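Local coordinates for periplasmic sugar-binding domain protein (Pseudomonas fluorescens Pf-5, PDB 3H75) that probably binds a carbohydrate in the periplasm, at residues K230-S242 and D252-T264. Sequence-based numbering, arbitrary orientation.
With GOL (glycerol), chain D.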
ATOM      1  N   LYS A 230      26.867  -1.399   6.314  1.00 18.50           N
ATOM      2  CA  LYS A 230      26.728  -1.704   4.893  1.00 17.46           C
ATOM      3  C   LYS A 230      25.385  -2.355   4.571  1.00 14.48           C
ATOM      4  O   LYS A 230      25.238  -3.574   4.667  1.00 14.73           O
ATOM      5  CB  LYS A 230      27.860  -2.636   4.450  1.00 20.75           C
ATOM      6  CG  LYS A 230      29.257  -2.071   4.686  1.00 25.07           C
ATOM      7  CD  LYS A 230      29.662  -1.076   3.607  1.00 29.07           C
ATOM      8  CE  LYS A 230      30.320  -1.774   2.416  1.00 30.86           C
ATOM      9  NZ  LYS A 230      29.451  -2.807   1.780  1.00 32.15           N
ATOM     10  N   PRO A 231      24.387  -1.547   4.183  1.00 13.84           N
ATOM     11  CA  PRO A 231      23.069  -2.090   3.851  1.00 13.42           C
ATOM     12  C   PRO A 231      23.169  -3.226   2.834  1.00 14.14           C
ATOM     13  O   PRO A 231      23.806  -3.082   1.787  1.00 15.28           O
ATOM     14  CB  PRO A 231      22.334  -0.875   3.288  1.00 12.85           C
ATOM     15  CG  PRO A 231      22.903   0.245   4.087  1.00 13.46           C
ATOM     16  CD  PRO A 231      24.383  -0.076   4.085  1.00 12.48           C
ATOM     17  N   GLY A 232      22.542  -4.357   3.147  1.00 13.23           N
ATOM     18  CA  GLY A 232      22.570  -5.487   2.238  1.00 13.32           C
ATOM     19  C   GLY A 232      23.654  -6.495   2.558  1.00 14.67           C
ATOM     20  O   GLY A 232      23.604  -7.630   2.085  1.00 15.50           O
ATOM     21  N   THR A 233      24.635  -6.085   3.355  1.00 14.66           N
ATOM     22  CA  THR A 233      25.732  -6.973   3.724  1.00 17.91           C
ATOM     23  C   THR A 233      25.733  -7.289   5.217  1.00 17.10           C
ATOM     24  O   THR A 233      25.516  -8.435   5.604  1.00 20.13           O
ATOM     25  CB  THR A 233      27.101  -6.373   3.329  1.00 17.63           C
ATOM     26  OG1 THR A 233      27.160  -6.210   1.906  1.00 19.22           O
ATOM     27  CG2 THR A 233      28.234  -7.292   3.764  1.00 19.58           C
ATOM     28  N   ASP A 234      25.969  -6.282   6.054  1.00 16.22           N
ATOM     29  CA  ASP A 234      25.994  -6.494   7.499  1.00 17.14           C
ATOM     30  C   ASP A 234      24.753  -5.969   8.219  1.00 16.23           C
ATOM     31  O   ASP A 234      24.591  -6.169   9.423  1.00 16.13           O
ATOM     32  CB  ASP A 234      27.252  -5.862   8.113  1.00 20.92           C
ATOM     33  CG  ASP A 234      27.362  -4.375   7.831  1.00 24.24           C
ATOM     34  OD1 ASP A 234      26.452  -3.617   8.227  1.00 25.92           O
ATOM     35  OD2 ASP A 234      28.368  -3.960   7.216  1.00 29.45           O
ATOM     36  N   LEU A 235      23.879  -5.302   7.476  1.00 14.00           N
ATOM     37  CA  LEU A 235      22.648  -4.752   8.032  1.00 13.15           C
ATOM     38  C   LEU A 235      21.602  -4.905   6.936  1.00 13.12           C
ATOM     39  O   LEU A 235      21.753  -4.349   5.849  1.00 11.95           O
ATOM     40  CB  LEU A 235      22.851  -3.276   8.387  1.00 12.55           C
ATOM     41  CG  LEU A 235      21.709  -2.529   9.076  1.00 13.89           C
ATOM     42  CD1 LEU A 235      21.320  -3.244  10.364  1.00 13.16           C
ATOM     43  CD2 LEU A 235      22.142  -1.096   9.369  1.00 14.76           C
ATOM     44  N   LEU A 236      20.546  -5.667   7.210  1.00 10.83           N
ATOM     45  CA  LEU A 236      19.518  -5.914   6.204  1.00 10.25           C
ATOM     46  C   LEU A 236      18.236  -5.122   6.418  1.00  8.73           C
ATOM     47  O   LEU A 236      17.695  -5.083   7.523  1.00  8.17           O
ATOM     48  CB  LEU A 236      19.210  -7.409   6.144  1.00 11.03           C
ATOM     49  CG  LEU A 236      20.441  -8.321   6.031  1.00 10.77           C
ATOM     50  CD1 LEU A 236      19.978  -9.739   5.733  1.00 12.91           C
ATOM     51  CD2 LEU A 236      21.380  -7.830   4.924  1.00 12.44           C
ATOM     52  N   PHE A 237      17.753  -4.522   5.332  1.00  6.30           N
ATOM     53  CA  PHE A 237      16.559  -3.678   5.327  1.00  5.56           C
ATOM     54  C   PHE A 237      15.418  -4.214   4.474  1.00  6.09           C
ATOM     55  O   PHE A 237      15.640  -4.804   3.413  1.00  6.44           O
ATOM     56  CB  PHE A 237      16.907  -2.299   4.759  1.00  7.50           C
ATOM     57  CG  PHE A 237      17.879  -1.525   5.584  1.00  7.36           C
ATOM     58  CD1 PHE A 237      17.431  -0.503   6.412  1.00  7.56           C
ATOM     59  CD2 PHE A 237      19.243  -1.800   5.525  1.00  8.75           C
ATOM     60  CE1 PHE A 237      18.323   0.243   7.171  1.00  7.11           C
ATOM     61  CE2 PHE A 237      20.149  -1.059   6.284  1.00  8.54           C
ATOM     62  CZ  PHE A 237      19.687  -0.036   7.108  1.00  7.98           C
ATOM     63  N   SER A 238      14.192  -3.977   4.937  1.00  6.64           N
ATOM     64  CA  SER A 238      12.994  -4.352   4.194  1.00  6.53           C
ATOM     65  C   SER A 238      12.147  -3.093   4.000  1.00  7.32           C
ATOM     66  O   SER A 238      12.257  -2.125   4.766  1.00  7.78           O
ATOM     67  CB  SER A 238      12.169  -5.399   4.953  1.00  4.94           C
ATOM     68  OG  SER A 238      11.557  -4.844   6.111  1.00  6.63           O
ATOM     69  N   GLY A 239      11.304  -3.110   2.975  1.00  5.60           N
ATOM     70  CA  GLY A 239      10.433  -1.979   2.709  1.00  6.53           C
ATOM     71  C   GLY A 239       9.205  -2.383   1.915  1.00  6.59           C
ATOM     72  O   GLY A 239       9.115  -3.512   1.424  1.00  6.19           O
ATOM     73  N   VAL A 240       8.255  -1.454   1.803  1.00  6.75           N
ATOM     74  CA  VAL A 240       7.016  -1.661   1.048  1.00  8.13           C
ATOM     75  C   VAL A 240       6.851  -0.503   0.063  1.00  9.29           C
ATOM     76  O   VAL A 240       7.151   0.636   0.405  1.00  9.57           O
ATOM     77  CB  VAL A 240       5.784  -1.671   1.978  1.00  7.73           C
ATOM     78  CG1 VAL A 240       4.524  -1.936   1.167  1.00  9.47           C
ATOM     79  CG2 VAL A 240       5.940  -2.732   3.051  1.00  8.67           C
ATOM     80  N   ASN A 241       6.371  -0.816  -1.142  1.00  8.91           N
ATOM     81  CA  ASN A 241       6.114   0.125  -2.248  1.00  8.57           C
ATOM     82  C   ASN A 241       7.041  -0.183  -3.428  1.00  8.95           C
ATOM     83  O   ASN A 241       7.644  -1.261  -3.487  1.00  8.90           O
ATOM     84  CB  ASN A 241       6.293   1.599  -1.836  1.00  8.66           C
ATOM     85  CG  ASN A 241       5.296   2.058  -0.768  1.00  6.50           C
ATOM     86  OD1 ASN A 241       4.329   1.365  -0.448  1.00  8.08           O
ATOM     87  ND2 ASN A 241       5.533   3.247  -0.220  1.00  7.03           N
ATOM     88  N   SER A 242       7.158   0.753  -4.366  1.00  8.59           N
ATOM     89  CA  SER A 242       7.999   0.530  -5.540  1.00  8.90           C
ATOM     90  C   SER A 242       8.591   1.807  -6.123  1.00 10.14           C
ATOM     91  O   SER A 242       8.614   1.989  -7.345  1.00 10.14           O
ATOM     92  CB  SER A 242       7.194  -0.207  -6.621  1.00 10.96           C
ATOM     93  OG  SER A 242       6.051   0.543  -7.011  1.00 11.66           O
ATOM     94  N   ASP A 252      20.324  -3.626  -6.707  1.00 16.12           N
ATOM     95  CA  ASP A 252      21.722  -3.517  -6.280  1.00 17.28           C
ATOM     96  C   ASP A 252      22.042  -4.370  -5.054  1.00 18.51           C
ATOM     97  O   ASP A 252      23.211  -4.513  -4.678  1.00 18.02           O
ATOM     98  CB  ASP A 252      22.081  -2.063  -5.962  1.00 18.55           C
ATOM     99  CG  ASP A 252      22.082  -1.175  -7.192  1.00 19.90           C
ATOM    100  OD1 ASP A 252      22.266  -1.698  -8.309  1.00 19.80           O
ATOM    101  OD2 ASP A 252      21.918   0.051  -7.037  1.00 23.35           O
ATOM    102  N   GLY A 253      21.008  -4.920  -4.426  1.00 16.73           N
ATOM    103  CA  GLY A 253      21.213  -5.748  -3.251  1.00 17.51           C
ATOM    104  C   GLY A 253      21.382  -4.971  -1.955  1.00 16.87           C
ATOM    105  O   GLY A 253      21.621  -5.564  -0.900  1.00 18.01           O
ATOM    106  N   LYS A 254      21.252  -3.647  -2.023  1.00 14.53           N
ATOM    107  CA  LYS A 254      21.396  -2.806  -0.836  1.00 13.97           C
ATOM    108  C   LYS A 254      20.141  -2.889   0.020  1.00 12.28           C
ATOM    109  O   LYS A 254      20.205  -2.814   1.249  1.00 11.44           O
ATOM    110  CB  LYS A 254      21.667  -1.357  -1.246  1.00 16.82           C
ATOM    111  CG  LYS A 254      22.934  -1.186  -2.070  1.00 21.15           C
ATOM    112  CD  LYS A 254      24.160  -1.679  -1.315  1.00 24.70           C
ATOM    113  CE  LYS A 254      25.405  -1.595  -2.185  1.00 26.92           C
ATOM    114  NZ  LYS A 254      25.587  -0.220  -2.727  1.00 27.54           N
ATOM    115  N   LEU A 255      18.997  -3.013  -0.646  1.00 11.32           N
ATOM    116  CA  LEU A 255      17.712  -3.173   0.032  1.00  9.86           C
ATOM    117  C   LEU A 255      17.474  -4.668  -0.139  1.00  9.73           C
ATOM    118  O   LEU A 255      17.521  -5.176  -1.258  1.00 10.75           O
ATOM    119  CB  LEU A 255      16.624  -2.360  -0.678  1.00  9.43           C
ATOM    120  CG  LEU A 255      15.186  -2.507  -0.162  1.00  7.92           C
ATOM    121  CD1 LEU A 255      15.122  -2.187   1.320  1.00  7.43           C
ATOM    122  CD2 LEU A 255      14.269  -1.574  -0.953  1.00  9.28           C
ATOM    123  N   SER A 256      17.221  -5.374   0.959  1.00  8.83           N
ATOM    124  CA  SER A 256      17.058  -6.825   0.908  1.00  9.15           C
ATOM    125  C   SER A 256      15.691  -7.378   0.564  1.00  9.45           C
ATOM    126  O   SER A 256      15.589  -8.428  -0.074  1.00  9.85           O
ATOM    127  CB  SER A 256      17.527  -7.443   2.228  1.00 10.33           C
ATOM    128  OG  SER A 256      18.919  -7.239   2.403  1.00 12.53           O
ATOM    129  N   VAL A 257      14.644  -6.688   0.995  1.00  8.81           N
ATOM    130  CA  VAL A 257      13.280  -7.130   0.737  1.00  7.97           C
ATOM    131  C   VAL A 257      12.415  -5.934   0.366  1.00  7.13           C
ATOM    132  O   VAL A 257      12.473  -4.901   1.026  1.00  7.88           O
ATOM    133  CB  VAL A 257      12.657  -7.787   1.991  1.00  9.05           C
ATOM    134  CG1 VAL A 257      11.264  -8.310   1.660  1.00 10.94           C
ATOM    135  CG2 VAL A 257      13.553  -8.915   2.498  1.00 11.18           C
ATOM    136  N   LEU A 258      11.621  -6.073  -0.692  1.00  6.55           N
ATOM    137  CA  LEU A 258      10.733  -4.992  -1.105  1.00  6.97           C
ATOM    138  C   LEU A 258       9.392  -5.588  -1.495  1.00  7.56           C
ATOM    139  O   LEU A 258       9.277  -6.257  -2.526  1.00  8.13           O
ATOM    140  CB  LEU A 258      11.329  -4.208  -2.284  1.00  8.18           C
ATOM    141  CG  LEU A 258      10.530  -2.990  -2.773  1.00  6.83           C
ATOM    142  CD1 LEU A 258      10.300  -1.999  -1.625  1.00  7.19           C
ATOM    143  CD2 LEU A 258      11.291  -2.322  -3.912  1.00  8.42           C
ATOM    144  N   GLU A 259       8.393  -5.381  -0.641  1.00  6.54           N
ATOM    145  CA  GLU A 259       7.039  -5.875  -0.889  1.00  7.95           C
ATOM    146  C   GLU A 259       6.331  -4.842  -1.751  1.00  7.85           C
ATOM    147  O   GLU A 259       6.262  -3.666  -1.391  1.00  9.12           O
ATOM    148  CB  GLU A 259       6.270  -6.042   0.425  1.00  7.15           C
ATOM    149  CG  GLU A 259       6.720  -7.203   1.301  1.00 11.23           C
ATOM    150  CD  GLU A 259       6.303  -8.550   0.746  1.00 15.39           C
ATOM    151  OE1 GLU A 259       5.279  -8.608   0.034  1.00 17.16           O
ATOM    152  OE2 GLU A 259       6.991  -9.552   1.035  1.00 18.69           O
ATOM    153  N   ALA A 260       5.796  -5.271  -2.888  1.00  9.11           N
ATOM    154  CA  ALA A 260       5.120  -4.332  -3.773  1.00  8.33           C
ATOM    155  C   ALA A 260       3.908  -4.950  -4.432  1.00  8.80           C
ATOM    156  O   ALA A 260       3.752  -6.171  -4.441  1.00  8.09           O
ATOM    157  CB  ALA A 260       6.090  -3.833  -4.842  1.00  9.80           C
ATOM    158  N   GLY A 261       3.050  -4.092  -4.975  1.00  8.53           N
ATOM    159  CA  GLY A 261       1.860  -4.566  -5.656  1.00  9.62           C
ATOM    160  C   GLY A 261       0.576  -3.845  -5.299  1.00  9.83           C
ATOM    161  O   GLY A 261      -0.335  -3.763  -6.126  1.00  9.33           O
ATOM    162  N   HIS A 262       0.486  -3.303  -4.090  1.00  9.48           N
ATOM    163  CA  HIS A 262      -0.744  -2.634  -3.688  1.00 10.36           C
ATOM    164  C   HIS A 262      -1.037  -1.305  -4.378  1.00  8.74           C
ATOM    165  O   HIS A 262      -2.146  -0.782  -4.265  1.00  9.36           O
ATOM    166  CB  HIS A 262      -0.803  -2.476  -2.157  1.00 10.95           C
ATOM    167  CG  HIS A 262       0.132  -1.451  -1.597  1.00 12.26           C
ATOM    168  ND1 HIS A 262       1.464  -1.378  -1.948  1.00 12.53           N
ATOM    169  CD2 HIS A 262      -0.056  -0.501  -0.651  1.00 13.01           C
ATOM    170  CE1 HIS A 262       2.054  -0.432  -1.241  1.00 14.67           C
ATOM    171  NE2 HIS A 262       1.154   0.116  -0.445  1.00 13.65           N
ATOM    172  N   PHE A 263      -0.067  -0.761  -5.107  1.00  8.88           N
ATOM    173  CA  PHE A 263      -0.299   0.499  -5.803  1.00  7.28           C
ATOM    174  C   PHE A 263      -1.291   0.288  -6.941  1.00  8.31           C
ATOM    175  O   PHE A 263      -1.802   1.249  -7.510  1.00  8.25           O
ATOM    176  CB  PHE A 263       1.012   1.084  -6.350  1.00  7.84           C
ATOM    177  CG  PHE A 263       1.524   0.406  -7.596  1.00  9.28           C
ATOM    178  CD1 PHE A 263       1.165   0.870  -8.865  1.00  9.70           C
ATOM    179  CD2 PHE A 263       2.372  -0.690  -7.502  1.00  8.98           C
ATOM    180  CE1 PHE A 263       1.645   0.244 -10.018  1.00 11.20           C
ATOM    181  CE2 PHE A 263       2.854  -1.319  -8.645  1.00  9.71           C
ATOM    182  CZ  PHE A 263       2.492  -0.851  -9.903  1.00 10.53           C
ATOM    183  N   THR A 264      -1.569  -0.972  -7.262  1.00  7.59           N
ATOM    184  CA  THR A 264      -2.502  -1.294  -8.339  1.00  7.41           C
ATOM    185  C   THR A 264      -3.954  -1.369  -7.872  1.00  8.54           C
ATOM    186  O   THR A 264      -4.863  -1.417  -8.696  1.00  7.42           O
ATOM    187  CB  THR A 264      -2.180  -2.663  -8.977  1.00  6.69           C
ATOM    188  OG1 THR A 264      -2.280  -3.683  -7.975  1.00  7.26           O
ATOM    189  CG2 THR A 264      -0.785  -2.669  -9.581  1.00  8.04           C
TER
HETATM  190  C1  GOL D 402       0.723   3.158   2.364  1.00 19.28           C
HETATM  191  O1  GOL D 402       0.092   2.080   1.824  1.00 23.36           O
HETATM  192  C2  GOL D 402       2.046   3.278   1.636  1.00 17.29           C
HETATM  193  O2  GOL D 402       2.830   2.020   1.722  1.00 16.53           O
HETATM  194  C3  GOL D 402       2.787   4.494   2.228  1.00 16.98           C
HETATM  195  O3  GOL D 402       4.020   4.808   1.729  1.00 11.08           O
HETATM  196  O   HOH W   1      19.404  -4.587   3.051  1.00 10.36           O
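The beta-alpha-beta unit made by strand 236-240, helix 244-252 and strand 257-260 belongs to one of the two alpha/beta domains of this periplasmic binding protein, and its strands lie side by side in parallel, their directions 10° apart. The bonding ladder supports that assignment. Phe237 O accepts from both Ser256 N and Val257 N, each donor in the carbonyl plane; Gly239 N then bonds to Val257 O, and Glu259 N returns to Gly239 O at 2.9 Å. The last rung, Asn241 N to Glu259 O, is nearly straight at hydrogen. Ser238 and Val257 point to the same face of the sheet, CB to CB 3.8 Å, and helix 122-137 packs against both. Leu258 CG lies opposite the backbone N (chi1 -177°), which sets CD1 against the carbonyl of Asn241, CD1 to O 3.3 Å, a van der Waals contact. At the start of the pairing a water takes the N-H of Phe237 and donates to Lys254 O at 2.7 Å, while also bonding to Ser256 OG, bridging the two segments where direct rungs have not yet begun.

Beyond the C-terminal strand ends, Asn241 and His262 meet at a polar site occupied by glycerol, probably from the crystallisation liquor; in this family the sugar is bound between the two domains, so the glycerol may mark the sugar pocket. Arg163 and Asn213 also bind it, and Phe18 stacks on the imidazole. His262 NE2 is hydrogen-bonded to glycerol O1 at 3.2 Å. The Asn241 amide uses both ends: OD1 accepts from glycerol O2 at 2.7 Å, and ND2 donates to glycerol O3 as well as to Asp214. Amide and imidazole planes are only 23° apart, and Asn241 OD1 lies in the ring plane at its edge, 3.0 Å from His262 CE1.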